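Local coordinates for protein RNA 2'-o-ribose methyltransferase (Thermus thermophilus, PDB 1IPA) that probably transfers methyl groups to the 2'-O of ribose in RNA, as a TrmH-family methyltransferase whose active site is built on a deep trefoil knot, at residues I45-L57 and P93-R105. Residues are numbered along the deposited sequence; the frame is centred on the assembly and turned at random.
Sequences IELEQALVWEGGL and PAGLIALARMPER
Two antiparallel strands, 47-53 and 96-101, lie side by side inside the mixed sheet of the N-terminal eL30-like domain, which is probably the part that binds RNA; strand 75-79 continues the sheet beyond 47-53, and strand 28-32 beyond 96-101. Their axes approach to 4.6 Å at 165°. Straight backbone bonds join Arg101 N to Glu46 O, Glu48 N to Leu99 O and Leu51 N to Ile97 O, the last 2.8 Å long. The return bond from Ile97 N to Leu51 O stretches to 3.3 Å. On one face, with Ala50, lie Leu47, Ala98 and Leu96, which meet helix 34-42: Leu41 lies on Leu47, and Ile37 on Ala98 and Leu96; Leu47 CD1 rests 3.8 Å from Ala100 CB. On the other face Gln49 CG, placed between the backbone N and the carbonyl carbon (chi1 65°), lies 3.5 Å from Leu99 CB, while its OE1 bonds to Arg10. Glu48 sends its carboxylate past Arg101, the two planar groups nearly perpendicular (89°), but its salt bridge goes to Arg28. Ile45 splits its branches: CG2 meets Ala100 CB, and CG1 lies 3.5 Å from Pro103 CG. An alanine in place of Ile45 would lose both branches, and Pro103 and Ala100 would probably be left without this apolar cover. At the opposite end Trp53 N donates a backbone hydrogen bond to Gly95 O. Back beside Ile45, a water bridges the two segments, accepting from Glu46 N and donating to Arg101 O at 2.7 Å.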
ATOM      1  N   ILE A  45       0.883   2.853  15.897  1.00 36.94           N
ATOM      2  CA  ILE A  45       0.002   3.987  15.635  1.00 36.02           C
ATOM      3  C   ILE A  45      -0.943   4.225  16.812  1.00 36.24           C
ATOM      4  O   ILE A  45      -1.627   3.305  17.270  1.00 36.07           O
ATOM      5  CB  ILE A  45      -0.818   3.744  14.346  1.00 36.09           C
ATOM      6  CG1 ILE A  45       0.123   3.767  13.143  1.00 36.20           C
ATOM      7  CG2 ILE A  45      -1.896   4.789  14.187  1.00 31.41           C
ATOM      8  CD1 ILE A  45      -0.542   3.403  11.856  1.00 38.26           C
ATOM      9  N   GLU A  46      -0.977   5.460  17.300  1.00 35.83           N
ATOM     10  CA  GLU A  46      -1.839   5.805  18.423  1.00 36.20           C
ATOM     11  C   GLU A  46      -3.244   6.139  17.935  1.00 36.41           C
ATOM     12  O   GLU A  46      -3.423   6.827  16.924  1.00 35.21           O
ATOM     13  CB  GLU A  46      -1.280   7.008  19.186  1.00 38.25           C
ATOM     14  CG  GLU A  46       0.230   6.971  19.401  1.00 44.02           C
ATOM     15  CD  GLU A  46       0.726   8.117  20.266  1.00 46.68           C
ATOM     16  OE1 GLU A  46       0.508   8.069  21.495  1.00 48.90           O
ATOM     17  OE2 GLU A  46       1.324   9.071  19.716  1.00 47.96           O
ATOM     18  N   LEU A  47      -4.235   5.638  18.664  1.00 35.22           N
ATOM     19  CA  LEU A  47      -5.635   5.871  18.346  1.00 36.88           C
ATOM     20  C   LEU A  47      -6.202   6.884  19.335  1.00 37.97           C
ATOM     21  O   LEU A  47      -5.740   6.963  20.469  1.00 40.43           O
ATOM     22  CB  LEU A  47      -6.408   4.551  18.456  1.00 35.42           C
ATOM     23  CG  LEU A  47      -6.643   3.706  17.198  1.00 36.08           C
ATOM     24  CD1 LEU A  47      -5.514   3.863  16.182  1.00 29.69           C
ATOM     25  CD2 LEU A  47      -6.825   2.261  17.623  1.00 32.61           C
ATOM     26  N   GLU A  48      -7.185   7.670  18.914  1.00 38.04           N
ATOM     27  CA  GLU A  48      -7.789   8.640  19.823  1.00 38.59           C
ATOM     28  C   GLU A  48      -9.230   8.270  20.141  1.00 38.70           C
ATOM     29  O   GLU A  48      -9.701   8.487  21.256  1.00 39.73           O
ATOM     30  CB  GLU A  48      -7.719  10.046  19.246  1.00 37.54           C
ATOM     31  CG  GLU A  48      -6.301  10.505  19.009  1.00 40.32           C
ATOM     32  CD  GLU A  48      -6.193  12.002  18.850  1.00 40.13           C
ATOM     33  OE1 GLU A  48      -7.021  12.574  18.114  1.00 38.02           O
ATOM     34  OE2 GLU A  48      -5.273  12.595  19.459  1.00 41.37           O
ATOM     35  N   GLN A  49      -9.930   7.713  19.164  1.00 37.87           N
ATOM     36  CA  GLN A  49     -11.298   7.296  19.394  1.00 39.51           C
ATOM     37  C   GLN A  49     -11.749   6.220  18.422  1.00 38.66           C
ATOM     38  O   GLN A  49     -11.196   6.078  17.335  1.00 38.22           O
ATOM     39  CB  GLN A  49     -12.254   8.491  19.339  1.00 39.92           C
ATOM     40  CG  GLN A  49     -12.374   9.180  18.009  1.00 44.03           C
ATOM     41  CD  GLN A  49     -13.343  10.343  18.076  1.00 48.51           C
ATOM     42  OE1 GLN A  49     -13.255  11.180  18.972  1.00 50.49           O
ATOM     43  NE2 GLN A  49     -14.272  10.403  17.130  1.00 50.00           N
ATOM     44  N   ALA A  50     -12.751   5.453  18.837  1.00 37.72           N
ATOM     45  CA  ALA A  50     -13.282   4.388  18.010  1.00 38.11           C
ATOM     46  C   ALA A  50     -14.786   4.507  17.880  1.00 38.44           C
ATOM     47  O   ALA A  50     -15.486   4.733  18.863  1.00 39.78           O
ATOM     48  CB  ALA A  50     -12.923   3.036  18.605  1.00 36.96           C
ATOM     49  N   LEU A  51     -15.281   4.365  16.659  1.00 38.68           N
ATOM     50  CA  LEU A  51     -16.712   4.417  16.418  1.00 39.49           C
ATOM     51  C   LEU A  51     -17.177   2.973  16.304  1.00 40.38           C
ATOM     52  O   LEU A  51     -16.445   2.123  15.791  1.00 39.79           O
ATOM     53  CB  LEU A  51     -17.020   5.190  15.135  1.00 38.54           C
ATOM     54  CG  LEU A  51     -17.063   6.714  15.278  1.00 39.38           C
ATOM     55  CD1 LEU A  51     -15.733   7.251  15.786  1.00 39.42           C
ATOM     56  CD2 LEU A  51     -17.408   7.322  13.932  1.00 41.31           C
ATOM     57  N   VAL A  52     -18.389   2.703  16.788  1.00 41.71           N
ATOM     58  CA  VAL A  52     -18.951   1.356  16.780  1.00 41.33           C
ATOM     59  C   VAL A  52     -20.394   1.305  16.285  1.00 41.80           C
ATOM     60  O   VAL A  52     -21.218   2.118  16.689  1.00 42.80           O
ATOM     61  CB  VAL A  52     -18.915   0.768  18.194  1.00 41.66           C
ATOM     62  CG1 VAL A  52     -19.469  -0.648  18.190  1.00 43.96           C
ATOM     63  CG2 VAL A  52     -17.495   0.803  18.728  1.00 40.55           C
ATOM     64  N   TRP A  53     -20.686   0.341  15.414  1.00 42.57           N
ATOM     65  CA  TRP A  53     -22.030   0.136  14.863  1.00 43.15           C
ATOM     66  C   TRP A  53     -23.000  -0.143  16.012  1.00 43.05           C
ATOM     67  O   TRP A  53     -22.780  -1.049  16.824  1.00 42.01           O
ATOM     68  CB  TRP A  53     -21.998  -1.057  13.897  1.00 46.40           C
ATOM     69  CG  TRP A  53     -23.324  -1.590  13.371  1.00 50.39           C
ATOM     70  CD1 TRP A  53     -23.629  -2.910  13.116  1.00 52.17           C
ATOM     71  CD2 TRP A  53     -24.474  -0.835  12.955  1.00 52.09           C
ATOM     72  NE1 TRP A  53     -24.887  -3.017  12.570  1.00 52.64           N
ATOM     73  CE2 TRP A  53     -25.428  -1.762  12.459  1.00 52.89           C
ATOM     74  CE3 TRP A  53     -24.791   0.527  12.950  1.00 52.70           C
ATOM     75  CZ2 TRP A  53     -26.671  -1.363  11.965  1.00 53.50           C
ATOM     76  CZ3 TRP A  53     -26.031   0.923  12.459  1.00 54.45           C
ATOM     77  CH2 TRP A  53     -26.955  -0.019  11.973  1.00 55.21           C
ATOM     78  N   GLU A  54     -24.067   0.645  16.082  1.00 42.10           N
ATOM     79  CA  GLU A  54     -25.075   0.483  17.122  1.00 42.62           C
ATOM     80  C   GLU A  54     -25.720  -0.898  16.998  1.00 42.75           C
ATOM     81  O   GLU A  54     -26.234  -1.444  17.974  1.00 42.20           O
ATOM     82  CB  GLU A  54     -26.135   1.578  16.995  1.00 42.10           C
ATOM     83  CG  GLU A  54     -27.008   1.441  15.768  1.00 44.54           C
ATOM     84  CD  GLU A  54     -27.868   2.663  15.518  1.00 46.22           C
ATOM     85  OE1 GLU A  54     -28.050   3.462  16.464  1.00 44.85           O
ATOM     86  OE2 GLU A  54     -28.371   2.816  14.378  1.00 47.48           O
ATOM     87  N   GLY A  55     -25.676  -1.459  15.790  1.00 43.02           N
ATOM     88  CA  GLY A  55     -26.244  -2.776  15.552  1.00 43.45           C
ATOM     89  C   GLY A  55     -25.332  -3.934  15.936  1.00 44.55           C
ATOM     90  O   GLY A  55     -25.636  -5.089  15.640  1.00 45.18           O
ATOM     91  N   GLY A  56     -24.216  -3.634  16.596  1.00 44.77           N
ATOM     92  CA  GLY A  56     -23.294  -4.679  17.006  1.00 45.48           C
ATOM     93  C   GLY A  56     -22.067  -4.858  16.122  1.00 45.98           C
ATOM     94  O   GLY A  56     -21.980  -4.309  15.021  1.00 45.81           O
ATOM     95  N   LEU A  57     -21.116  -5.649  16.606  1.00 45.63           N
ATOM     96  CA  LEU A  57     -19.878  -5.916  15.883  1.00 44.20           C
ATOM     97  C   LEU A  57     -19.730  -7.413  15.624  1.00 44.96           C
ATOM     98  O   LEU A  57     -20.306  -8.224  16.348  1.00 46.09           O
ATOM     99  CB  LEU A  57     -18.699  -5.419  16.721  1.00 42.96           C
ATOM    100  CG  LEU A  57     -18.819  -3.966  17.190  1.00 40.56           C
ATOM    101  CD1 LEU A  57     -17.693  -3.624  18.150  1.00 38.80           C
ATOM    102  CD2 LEU A  57     -18.796  -3.054  15.976  1.00 39.75           C
ATOM    103  N   PRO A  93     -19.722  -0.635   4.742  1.00 41.18           N
ATOM    104  CA  PRO A  93     -18.809  -0.204   5.804  1.00 39.38           C
ATOM    105  C   PRO A  93     -18.596  -1.167   6.968  1.00 37.70           C
ATOM    106  O   PRO A  93     -19.473  -1.959   7.309  1.00 38.19           O
ATOM    107  CB  PRO A  93     -19.418   1.120   6.256  1.00 40.56           C
ATOM    108  CG  PRO A  93     -20.878   0.905   6.032  1.00 40.78           C
ATOM    109  CD  PRO A  93     -20.892   0.256   4.672  1.00 41.24           C
ATOM    110  N   ALA A  94     -17.414  -1.094   7.573  1.00 35.82           N
ATOM    111  CA  ALA A  94     -17.093  -1.934   8.717  1.00 33.82           C
ATOM    112  C   ALA A  94     -17.928  -1.442   9.891  1.00 33.75           C
ATOM    113  O   ALA A  94     -18.560  -0.389   9.815  1.00 31.30           O
ATOM    114  CB  ALA A  94     -15.625  -1.829   9.048  1.00 33.93           C
ATOM    115  N   GLY A  95     -17.936  -2.207  10.975  1.00 33.10           N
ATOM    116  CA  GLY A  95     -18.712  -1.805  12.132  1.00 35.02           C
ATOM    117  C   GLY A  95     -17.816  -1.084  13.112  1.00 34.76           C
ATOM    118  O   GLY A  95     -18.275  -0.555  14.126  1.00 35.75           O
ATOM    119  N   LEU A  96     -16.528  -1.053  12.788  1.00 33.64           N
ATOM    120  CA  LEU A  96     -15.537  -0.415  13.640  1.00 31.77           C
ATOM    121  C   LEU A  96     -14.588   0.445  12.826  1.00 30.54           C
ATOM    122  O   LEU A  96     -13.864  -0.061  11.964  1.00 30.92           O
ATOM    123  CB  LEU A  96     -14.743  -1.481  14.393  1.00 31.03           C
ATOM    124  CG  LEU A  96     -13.793  -0.993  15.485  1.00 31.76           C
ATOM    125  CD1 LEU A  96     -14.597  -0.368  16.621  1.00 30.43           C
ATOM    126  CD2 LEU A  96     -12.966  -2.171  15.997  1.00 30.70           C
ATOM    127  N   ILE A  97     -14.611   1.748  13.095  1.00 29.58           N
ATOM    128  CA  ILE A  97     -13.751   2.717  12.419  1.00 27.38           C
ATOM    129  C   ILE A  97     -13.053   3.518  13.499  1.00 27.11           C
ATOM    130  O   ILE A  97     -13.695   3.968  14.445  1.00 28.55           O
ATOM    131  CB  ILE A  97     -14.548   3.720  11.570  1.00 27.32           C
ATOM    132  CG1 ILE A  97     -15.313   3.005  10.459  1.00 27.34           C
ATOM    133  CG2 ILE A  97     -13.598   4.754  10.989  1.00 28.50           C
ATOM    134  CD1 ILE A  97     -16.100   3.958   9.561  1.00 25.22           C
ATOM    135  N   ALA A  98     -11.749   3.720  13.362  1.00 25.94           N
ATOM    136  CA  ALA A  98     -11.029   4.466  14.375  1.00 23.76           C
ATOM    137  C   ALA A  98     -10.421   5.758  13.864  1.00 25.20           C
ATOM    138  O   ALA A  98     -10.241   5.952  12.660  1.00 25.92           O
ATOM    139  CB  ALA A  98      -9.950   3.591  14.978  1.00 23.53           C
ATOM    140  N   LEU A  99     -10.134   6.655  14.796  1.00 24.98           N
ATOM    141  CA  LEU A  99      -9.498   7.921  14.475  1.00 25.14           C
ATOM    142  C   LEU A  99      -8.070   7.711  14.937  1.00 26.11           C
ATOM    143  O   LEU A  99      -7.836   7.372  16.098  1.00 27.43           O
ATOM    144  CB  LEU A  99     -10.128   9.070  15.266  1.00 24.02           C
ATOM    145  CG  LEU A  99      -9.494  10.453  15.077  1.00 24.16           C
ATOM    146  CD1 LEU A  99      -9.599  10.860  13.603  1.00 23.16           C
ATOM    147  CD2 LEU A  99     -10.189  11.481  15.966  1.00 21.52           C
ATOM    148  N   ALA A 100      -7.114   7.914  14.044  1.00 25.46           N
ATOM    149  CA  ALA A 100      -5.723   7.708  14.400  1.00 24.77           C
ATOM    150  C   ALA A 100      -4.883   8.968  14.278  1.00 25.64           C
ATOM    151  O   ALA A 100      -5.224   9.887  13.544  1.00 25.31           O
ATOM    152  CB  ALA A 100      -5.137   6.612  13.527  1.00 25.21           C
ATOM    153  N   ARG A 101      -3.777   8.990  15.014  1.00 28.57           N
ATOM    154  CA  ARG A 101      -2.831  10.096  14.996  1.00 30.39           C
ATOM    155  C   ARG A 101      -1.800   9.769  13.913  1.00 31.85           C
ATOM    156  O   ARG A 101      -1.222   8.688  13.920  1.00 31.10           O
ATOM    157  CB  ARG A 101      -2.117  10.181  16.345  1.00 33.86           C
ATOM    158  CG  ARG A 101      -2.438  11.398  17.184  1.00 40.80           C
ATOM    159  CD  ARG A 101      -1.561  12.596  16.821  1.00 44.11           C
ATOM    160  NE  ARG A 101      -1.740  13.680  17.784  1.00 47.77           N
ATOM    161  CZ  ARG A 101      -1.054  14.819  17.778  1.00 49.47           C
ATOM    162  NH1 ARG A 101      -0.132  15.039  16.852  1.00 50.47           N
ATOM    163  NH2 ARG A 101      -1.283  15.734  18.711  1.00 50.81           N
ATOM    164  N   MET A 102      -1.570  10.688  12.981  1.00 34.10           N
ATOM    165  CA  MET A 102      -0.583  10.445  11.935  1.00 37.48           C
ATOM    166  C   MET A 102       0.800  10.322  12.599  1.00 42.45           C
ATOM    167  O   MET A 102       1.319  11.279  13.160  1.00 43.10           O
ATOM    168  CB  MET A 102      -0.602  11.593  10.924  1.00 33.75           C
ATOM    169  CG  MET A 102       0.056  11.284   9.600  1.00 28.04           C
ATOM    170  SD  MET A 102      -0.043  12.654   8.450  1.00 18.47           S
ATOM    171  CE  MET A 102      -1.601  12.359   7.747  1.00 23.52           C
ATOM    172  N   PRO A 103       1.401   9.127  12.545  1.00 48.23           N
ATOM    173  CA  PRO A 103       2.707   8.766  13.107  1.00 53.46           C
ATOM    174  C   PRO A 103       3.839   9.783  12.985  1.00 57.90           C
ATOM    175  O   PRO A 103       3.773  10.728  12.195  1.00 56.85           O
ATOM    176  CB  PRO A 103       3.035   7.466  12.387  1.00 53.91           C
ATOM    177  CG  PRO A 103       1.687   6.828  12.264  1.00 53.96           C
ATOM    178  CD  PRO A 103       0.826   7.987  11.806  1.00 51.13           C
ATOM    179  N   GLU A 104       4.883   9.559  13.783  1.00 63.30           N
ATOM    180  CA  GLU A 104       6.063  10.416  13.800  1.00 69.36           C
ATOM    181  C   GLU A 104       6.975  10.059  12.629  1.00 72.69           C
ATOM    182  O   GLU A 104       7.987   9.373  12.796  1.00 73.49           O
ATOM    183  CB  GLU A 104       6.841  10.245  15.110  1.00 70.50           C
ATOM    184  CG  GLU A 104       6.049  10.534  16.372  1.00 72.31           C
ATOM    185  CD  GLU A 104       6.911  10.463  17.626  1.00 73.58           C
ATOM    186  OE1 GLU A 104       7.572   9.423  17.838  1.00 72.53           O
ATOM    187  OE2 GLU A 104       6.927  11.446  18.400  1.00 74.07           O
ATOM    188  N   ARG A 105       6.591  10.522  11.446  1.00 75.74           N
ATOM    189  CA  ARG A 105       7.341  10.293  10.219  1.00 78.59           C
ATOM    190  C   ARG A 105       8.855  10.310  10.446  1.00 80.43           C
ATOM    191  O   ARG A 105       9.490  11.370  10.408  1.00 80.03           O
ATOM    192  CB  ARG A 105       6.934  11.359   9.204  1.00 79.75           C
ATOM    193  CG  ARG A 105       6.385  12.617   9.871  1.00 81.14           C
ATOM    194  CD  ARG A 105       5.799  13.595   8.870  1.00 82.85           C
ATOM    195  NE  ARG A 105       5.135  14.714   9.533  1.00 84.47           N
ATOM    196  CZ  ARG A 105       4.034  14.605  10.271  1.00 85.66           C
ATOM    197  NH1 ARG A 105       3.458  13.422  10.450  1.00 86.03           N
ATOM    198  NH2 ARG A 105       3.508  15.684  10.835  1.00 85.74           N
TER
HETATM  199  O   HOH W   1       0.401   7.489  15.663  1.00 31.85           O